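Local structure of flap endonuclease 1 (Desulfurococcus amylolyticus, 3ORY) at residues 91-96 against 158-163; 198-203 against 222-227. The protein probably cleaves 5' flaps from branched DNA during replication and repair, as a structure-specific, metal-dependent nuclease of the FEN1/XPG family. All coordinates share one frame; numbering follows the deposited sequence.

Contact 1: 91-96 against 158-163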
loop_
_atom_site.group_PDB
_atom_site.type_symbol
_atom_site.label_atom_id
_atom_site.label_comp_id
_atom_site.label_asym_id
_atom_site.label_seq_id
_atom_site.Cartn_x
_atom_site.Cartn_y
_atom_site.Cartn_z
ATOM N N TYR A 91 -1.173 11.282 -4.335
ATOM C CA TYR A 91 -1.399 9.879 -4.650
ATOM C C TYR A 91 -0.936 9.597 -6.069
ATOM O O TYR A 91 -0.865 10.505 -6.892
ATOM C CB TYR A 91 -2.880 9.516 -4.467
ATOM C CG TYR A 91 -3.268 9.404 -3.002
ATOM C CD1 TYR A 91 -3.268 8.168 -2.348
ATOM C CD2 TYR A 91 -3.616 10.537 -2.270
ATOM C CE1 TYR A 91 -3.627 8.069 -0.994
ATOM C CE2 TYR A 91 -3.965 10.450 -0.929
ATOM C CZ TYR A 91 -3.963 9.217 -0.300
ATOM O OH TYR A 91 -4.312 9.154 1.022
ATOM N N VAL A 92 -0.585 8.345 -6.343
ATOM C CA VAL A 92 -0.237 7.942 -7.694
ATOM C C VAL A 92 -1.037 6.698 -8.059
ATOM O O VAL A 92 -1.063 5.723 -7.303
ATOM C CB VAL A 92 1.295 7.730 -7.882
ATOM C CG1 VAL A 92 1.865 6.749 -6.857
ATOM C CG2 VAL A 92 1.617 7.303 -9.332
ATOM N N PHE A 93 -1.697 6.741 -9.215
ATOM C CA PHE A 93 -2.534 5.635 -9.644
ATOM C C PHE A 93 -1.962 4.932 -10.857
ATOM O O PHE A 93 -1.423 5.574 -11.770
ATOM C CB PHE A 93 -3.967 6.118 -9.909
ATOM C CG PHE A 93 -4.709 6.488 -8.656
ATOM C CD1 PHE A 93 -5.256 5.508 -7.844
ATOM C CD2 PHE A 93 -4.856 7.823 -8.289
ATOM C CE1 PHE A 93 -5.956 5.850 -6.661
ATOM C CE2 PHE A 93 -5.534 8.181 -7.115
ATOM C CZ PHE A 93 -6.085 7.185 -6.299
ATOM N N ASP A 94 -2.115 3.609 -10.849
ATOM C CA ASP A 94 -1.548 2.691 -11.829
ATOM C C ASP A 94 -2.124 2.976 -13.202
ATOM O O ASP A 94 -3.254 3.460 -13.320
ATOM C CB ASP A 94 -1.902 1.250 -11.409
ATOM C CG ASP A 94 -0.912 0.221 -11.926
ATOM O OD1 ASP A 94 0.004 -0.149 -11.164
ATOM O OD2 ASP A 94 -1.052 -0.224 -13.092
ATOM N N GLY A 95 -1.346 2.672 -14.235
ATOM C CA GLY A 95 -1.799 2.797 -15.616
ATOM C C GLY A 95 -2.806 1.730 -16.011
ATOM O O GLY A 95 -3.508 1.879 -17.007
ATOM N N LYS A 96 -2.887 0.664 -15.227
ATOM C CA LYS A 96 -3.833 -0.424 -15.500
ATOM C C LYS A 96 -4.938 -0.471 -14.454
ATOM O O LYS A 96 -4.703 -0.136 -13.291
ATOM C CB LYS A 96 -3.102 -1.780 -15.558
ATOM C CG LYS A 96 -2.145 -1.944 -16.761
ATOM C CD LYS A 96 -2.873 -1.658 -18.075
ATOM C CE LYS A 96 -1.896 -1.502 -19.241
ATOM N NZ LYS A 96 -1.103 -2.757 -19.437
ATOM N N ILE A 158 -6.591 17.419 -3.279
ATOM C CA ILE A 158 -5.395 16.597 -3.158
ATOM C C ILE A 158 -4.972 16.075 -4.534
ATOM O O ILE A 158 -5.760 15.435 -5.221
ATOM C CB ILE A 158 -5.625 15.431 -2.176
ATOM C CG1 ILE A 158 -6.025 15.963 -0.778
ATOM C CG2 ILE A 158 -4.399 14.509 -2.110
ATOM C CD1 ILE A 158 -4.918 16.750 -0.036
ATOM N N PRO A 159 -3.727 16.362 -4.941
ATOM C CA PRO A 159 -3.226 15.943 -6.254
ATOM C C PRO A 159 -3.043 14.435 -6.361
ATOM O O PRO A 159 -2.757 13.760 -5.367
ATOM C CB PRO A 159 -1.860 16.624 -6.339
ATOM C CG PRO A 159 -1.433 16.758 -4.899
ATOM C CD PRO A 159 -2.704 17.081 -4.163
ATOM N N TRP A 160 -3.226 13.916 -7.566
ATOM C CA TRP A 160 -2.851 12.542 -7.870
ATOM C C TRP A 160 -2.261 12.491 -9.278
ATOM O O TRP A 160 -2.589 13.315 -10.149
ATOM C CB TRP A 160 -4.024 11.560 -7.688
ATOM C CG TRP A 160 -5.229 11.884 -8.519
ATOM C CD1 TRP A 160 -6.310 12.631 -8.137
ATOM C CD2 TRP A 160 -5.472 11.488 -9.873
ATOM N NE1 TRP A 160 -7.206 12.726 -9.170
ATOM C CE2 TRP A 160 -6.717 12.033 -10.248
ATOM C CE3 TRP A 160 -4.757 10.722 -10.806
ATOM C CZ2 TRP A 160 -7.264 11.845 -11.514
ATOM C CZ3 TRP A 160 -5.292 10.536 -12.059
ATOM C CH2 TRP A 160 -6.542 11.090 -12.407
ATOM N N VAL A 161 -1.386 11.522 -9.481
ATOM C CA VAL A 161 -0.628 11.409 -10.704
ATOM C C VAL A 161 -1.054 10.133 -11.418
ATOM O O VAL A 161 -1.161 9.075 -10.794
ATOM C CB VAL A 161 0.891 11.400 -10.386
ATOM C CG1 VAL A 161 1.720 11.035 -11.621
ATOM C CG2 VAL A 161 1.307 12.766 -9.835
ATOM N N GLN A 162 -1.317 10.249 -12.721
ATOM C CA GLN A 162 -1.596 9.093 -13.560
ATOM C C GLN A 162 -0.275 8.473 -14.009
ATOM O O GLN A 162 0.432 9.034 -14.847
ATOM C CB GLN A 162 -2.434 9.496 -14.790
ATOM C CG GLN A 162 -2.845 8.296 -15.661
ATOM C CD GLN A 162 -3.517 7.215 -14.838
ATOM O OE1 GLN A 162 -4.627 7.412 -14.351
ATOM N NE2 GLN A 162 -2.840 6.060 -14.666
ATOM N N ALA A 163 0.063 7.319 -13.442
ATOM C CA ALA A 163 1.242 6.581 -13.875
ATOM C C ALA A 163 0.950 5.937 -15.228
ATOM O O ALA A 163 -0.178 5.500 -15.465
ATOM C CB ALA A 163 1.581 5.520 -12.853
#
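Phe93 and Trp160 meet as an offset edge-to-face pair, ring planes at 79° and the Phe93 centroid 5.6 Å from that of the indole's five-membered ring. Followed outward, Trp160 CB lies 3.4 Å from Tyr91 O and 3.7 Å from Phe93 CE2; CG stands in the plane of the Phe93 ring at its edge; CE3, on the benzo side, reaches Phe93 CD2 at 3.8 Å; and NE1 bonds to Asp154 of helix 143-156. With CG between the backbone N and the carbonyl carbon (chi1 58°), the indole stands beside Phe93 and turns its face to the CD2-CE2 edge of that ring. Beneath the pair, strands 88-93 and 160-162 run parallel in the central sheet of the nuclease, joined by the alternating bonds Tyr91 N to Pro159 O, Val161 N to Tyr91 O, Phe93 N to Val161 O and Ala163 N to Phe93 O. The face bearing Val92 and Val161 packs on helix 167-176, Val92 CG2 also meeting Ala163 CB at 3.9 Å. From the last residue of its strand, Gln162 NE2 donates to Ala163 O at 2.8 Å and to Asp94 O at 3.0 Å, the latter approached from above its carbonyl plane.

Contact 2: 198-203 against 222-227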
loop_
_atom_site.group_PDB
_atom_site.type_symbol
_atom_site.label_atom_id
_atom_site.label_comp_id
_atom_site.label_asym_id
_atom_site.label_seq_id
_atom_site.Cartn_x
_atom_site.Cartn_y
_atom_site.Cartn_z
ATOM N N LEU A 198 11.361 4.834 1.249
ATOM C CA LEU A 198 10.009 4.303 1.411
ATOM C C LEU A 198 9.519 4.528 2.839
ATOM O O LEU A 198 10.220 4.194 3.806
ATOM C CB LEU A 198 9.965 2.802 1.083
ATOM C CG LEU A 198 8.692 2.026 1.468
ATOM C CD1 LEU A 198 7.455 2.445 0.642
ATOM C CD2 LEU A 198 8.918 0.525 1.336
ATOM N N VAL A 199 8.320 5.083 2.976
ATOM C CA VAL A 199 7.664 5.136 4.279
ATOM C C VAL A 199 6.555 4.087 4.323
ATOM O O VAL A 199 5.693 4.045 3.435
ATOM C CB VAL A 199 7.122 6.555 4.613
ATOM C CG1 VAL A 199 6.253 6.526 5.873
ATOM C CG2 VAL A 199 8.290 7.550 4.781
ATOM N N ARG A 200 6.598 3.228 5.338
ATOM C CA ARG A 200 5.547 2.234 5.543
ATOM C C ARG A 200 4.640 2.618 6.703
ATOM O O ARG A 200 5.041 3.398 7.573
ATOM C CB ARG A 200 6.144 0.848 5.793
ATOM C CG ARG A 200 6.925 0.287 4.608
ATOM C CD ARG A 200 7.442 -1.111 4.922
ATOM N NE ARG A 200 6.368 -2.107 4.886
ATOM C CZ ARG A 200 5.844 -2.720 5.945
ATOM N NH1 ARG A 200 6.283 -2.462 7.176
ATOM N NH2 ARG A 200 4.876 -3.608 5.763
ATOM N N ASN A 201 3.426 2.058 6.695
ATOM C CA ASN A 201 2.416 2.211 7.769
ATOM C C ASN A 201 1.668 3.543 7.789
ATOM O O ASN A 201 0.830 3.771 8.662
ATOM C CB ASN A 201 2.995 1.908 9.164
ATOM C CG ASN A 201 3.624 0.526 9.260
ATOM O OD1 ASN A 201 4.569 0.312 10.026
ATOM N ND2 ASN A 201 3.097 -0.416 8.510
ATOM N N LEU A 202 1.964 4.419 6.836
ATOM C CA LEU A 202 1.341 5.739 6.797
ATOM C C LEU A 202 -0.181 5.667 6.652
ATOM O O LEU A 202 -0.893 6.514 7.174
ATOM C CB LEU A 202 1.951 6.592 5.686
ATOM C CG LEU A 202 1.774 8.105 5.781
ATOM C CD1 LEU A 202 2.746 8.745 6.785
ATOM C CD2 LEU A 202 1.939 8.722 4.401
ATOM N N THR A 203 -0.681 4.641 5.969
ATOM C CA THR A 203 -2.123 4.517 5.752
ATOM C C THR A 203 -2.831 3.793 6.896
ATOM O O THR A 203 -4.056 3.748 6.932
ATOM C CB THR A 203 -2.443 3.800 4.425
ATOM O OG1 THR A 203 -1.834 2.505 4.432
ATOM C CG2 THR A 203 -1.922 4.611 3.242
ATOM N N GLU A 222 7.331 3.954 9.453
ATOM C CA GLU A 222 8.763 3.658 9.408
ATOM C C GLU A 222 9.380 4.075 8.075
ATOM O O GLU A 222 8.762 3.920 7.010
ATOM C CB GLU A 222 9.034 2.178 9.698
ATOM C CG GLU A 222 8.486 1.203 8.661
ATOM C CD GLU A 222 8.684 -0.262 9.038
ATOM O OE1 GLU A 222 8.976 -0.558 10.212
ATOM O OE2 GLU A 222 8.538 -1.126 8.149
ATOM N N LEU A 223 10.587 4.627 8.154
ATOM C CA LEU A 223 11.340 5.043 6.981
ATOM C C LEU A 223 12.379 3.985 6.625
ATOM O O LEU A 223 13.142 3.538 7.482
ATOM C CB LEU A 223 12.029 6.390 7.234
ATOM C CG LEU A 223 13.100 6.866 6.238
ATOM C CD1 LEU A 223 12.476 7.245 4.901
ATOM C CD2 LEU A 223 13.900 8.036 6.812
ATOM N N ILE A 224 12.398 3.579 5.361
ATOM C CA ILE A 224 13.443 2.691 4.868
ATOM C C ILE A 224 14.168 3.374 3.724
ATOM O O ILE A 224 13.551 3.782 2.737
ATOM C CB ILE A 224 12.878 1.331 4.404
ATOM C CG1 ILE A 224 12.199 0.617 5.567
ATOM C CG2 ILE A 224 13.991 0.458 3.783
ATOM C CD1 ILE A 224 11.117 -0.346 5.138
ATOM N N GLU A 225 15.483 3.495 3.854
ATOM C CA GLU A 225 16.284 4.116 2.812
ATOM C C GLU A 225 16.946 3.031 1.972
ATOM O O GLU A 225 17.523 2.093 2.515
ATOM C CB GLU A 225 17.318 5.070 3.424
ATOM C CG GLU A 225 16.675 6.244 4.179
ATOM C CD GLU A 225 17.666 7.025 5.025
ATOM O OE1 GLU A 225 18.102 6.506 6.080
ATOM O OE2 GLU A 225 17.995 8.166 4.641
ATOM N N LEU A 226 16.851 3.173 0.650
ATOM C CA LEU A 226 17.311 2.148 -0.288
ATOM C C LEU A 226 18.803 1.833 -0.183
ATOM O O LEU A 226 19.178 0.694 0.097
ATOM C CB LEU A 226 16.987 2.534 -1.733
ATOM C CG LEU A 226 17.446 1.592 -2.855
ATOM C CD1 LEU A 226 16.900 0.154 -2.674
ATOM C CD2 LEU A 226 17.041 2.153 -4.214
ATOM N N ASP A 227 19.647 2.831 -0.443
ATOM C CA ASP A 227 21.085 2.558 -0.524
ATOM C C ASP A 227 21.595 2.001 0.827
ATOM O O ASP A 227 22.417 1.089 0.857
ATOM C CB ASP A 227 21.880 3.773 -1.066
ATOM C CG ASP A 227 21.795 3.920 -2.625
ATOM O OD1 ASP A 227 21.312 3.007 -3.340
ATOM O OD2 ASP A 227 22.215 4.976 -3.152
#
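Arg200 and Glu222 lie side by side and point the same way, joined by a salt bridge between Arg200 NH1 and Glu222 OE2 at 2.8 Å. They form a hydrogen-bonded pair of the antiparallel ladder in which strand 197-200 meets strand 216-225, within the mixed sheet of this FEN1-type nuclease. The hydrogen bond is moderately straight (N-H...O 154°) and the carboxylate oxygen sits close to the guanidinium plane, at its edge, whereas NH1 comes to OE2 from above the carboxylate plane; the two planes are 51° apart. The aliphatic parts touch as well, Glu222 CG reaching Arg200 CB at 3.7 Å. Arg200 is bent at chi3 (74°), turning its tip so that NH1 meets the carboxylate while NE donates to Gln186 O, a second anchor that fixes the rotation of the guanidinium. An alanine in place of Arg200 would probably leave the Glu222 carboxylate without this charged mate and Gln186 O without its side-chain donor.

Behind the side chains, the main chains set the spacing. Arg200 N and Glu222 O are 2.8 Å apart and Glu222 N returns a bond to Arg200 O; Leu198 and Ile224 make the other reciprocal pair, with Ile224 N at 2.7 Å from Leu198 O. Between them, Val199 and Leu223 form a non-hydrogen-bonded pair whose side chains take the other face, Val199 CG2 touching Leu223 CD1 at 4.2 Å. Farther out, Leu198 and Ile224 rest on Leu191 of helix 189-192, Arg200 and Ile224 touch Tyr188, and Val199 bonds through its backbone to Ser183 of strand 182-184. On the face shared by Arg200, Glu222 and Ile224, Ile224 CD1 packs against Arg200 CD at 3.8 Å.

Contact 1 and contact 2 belong to one mixed sheet, and the pairing order places them apart in it: strand 160-162 pairs with 88-93, 88-93 with 37-41, 37-41 with 182-184, 182-184 with 197-200, and 197-200 with 216-225. All but the last pairing are parallel, so contact 2 marks the change to antiparallel. Their centres are 19 Å apart and their nearest atoms about 6 Å apart, without touching. Helix 42-52 links them indirectly, meeting Tyr91 and Phe93 of contact 1 and Thr203 of 198-203. A bound phosphate ion, probably from the crystallisation liquor, lies about 5 Å from the Asp94 side chain and could mark a pocket beside contact 1.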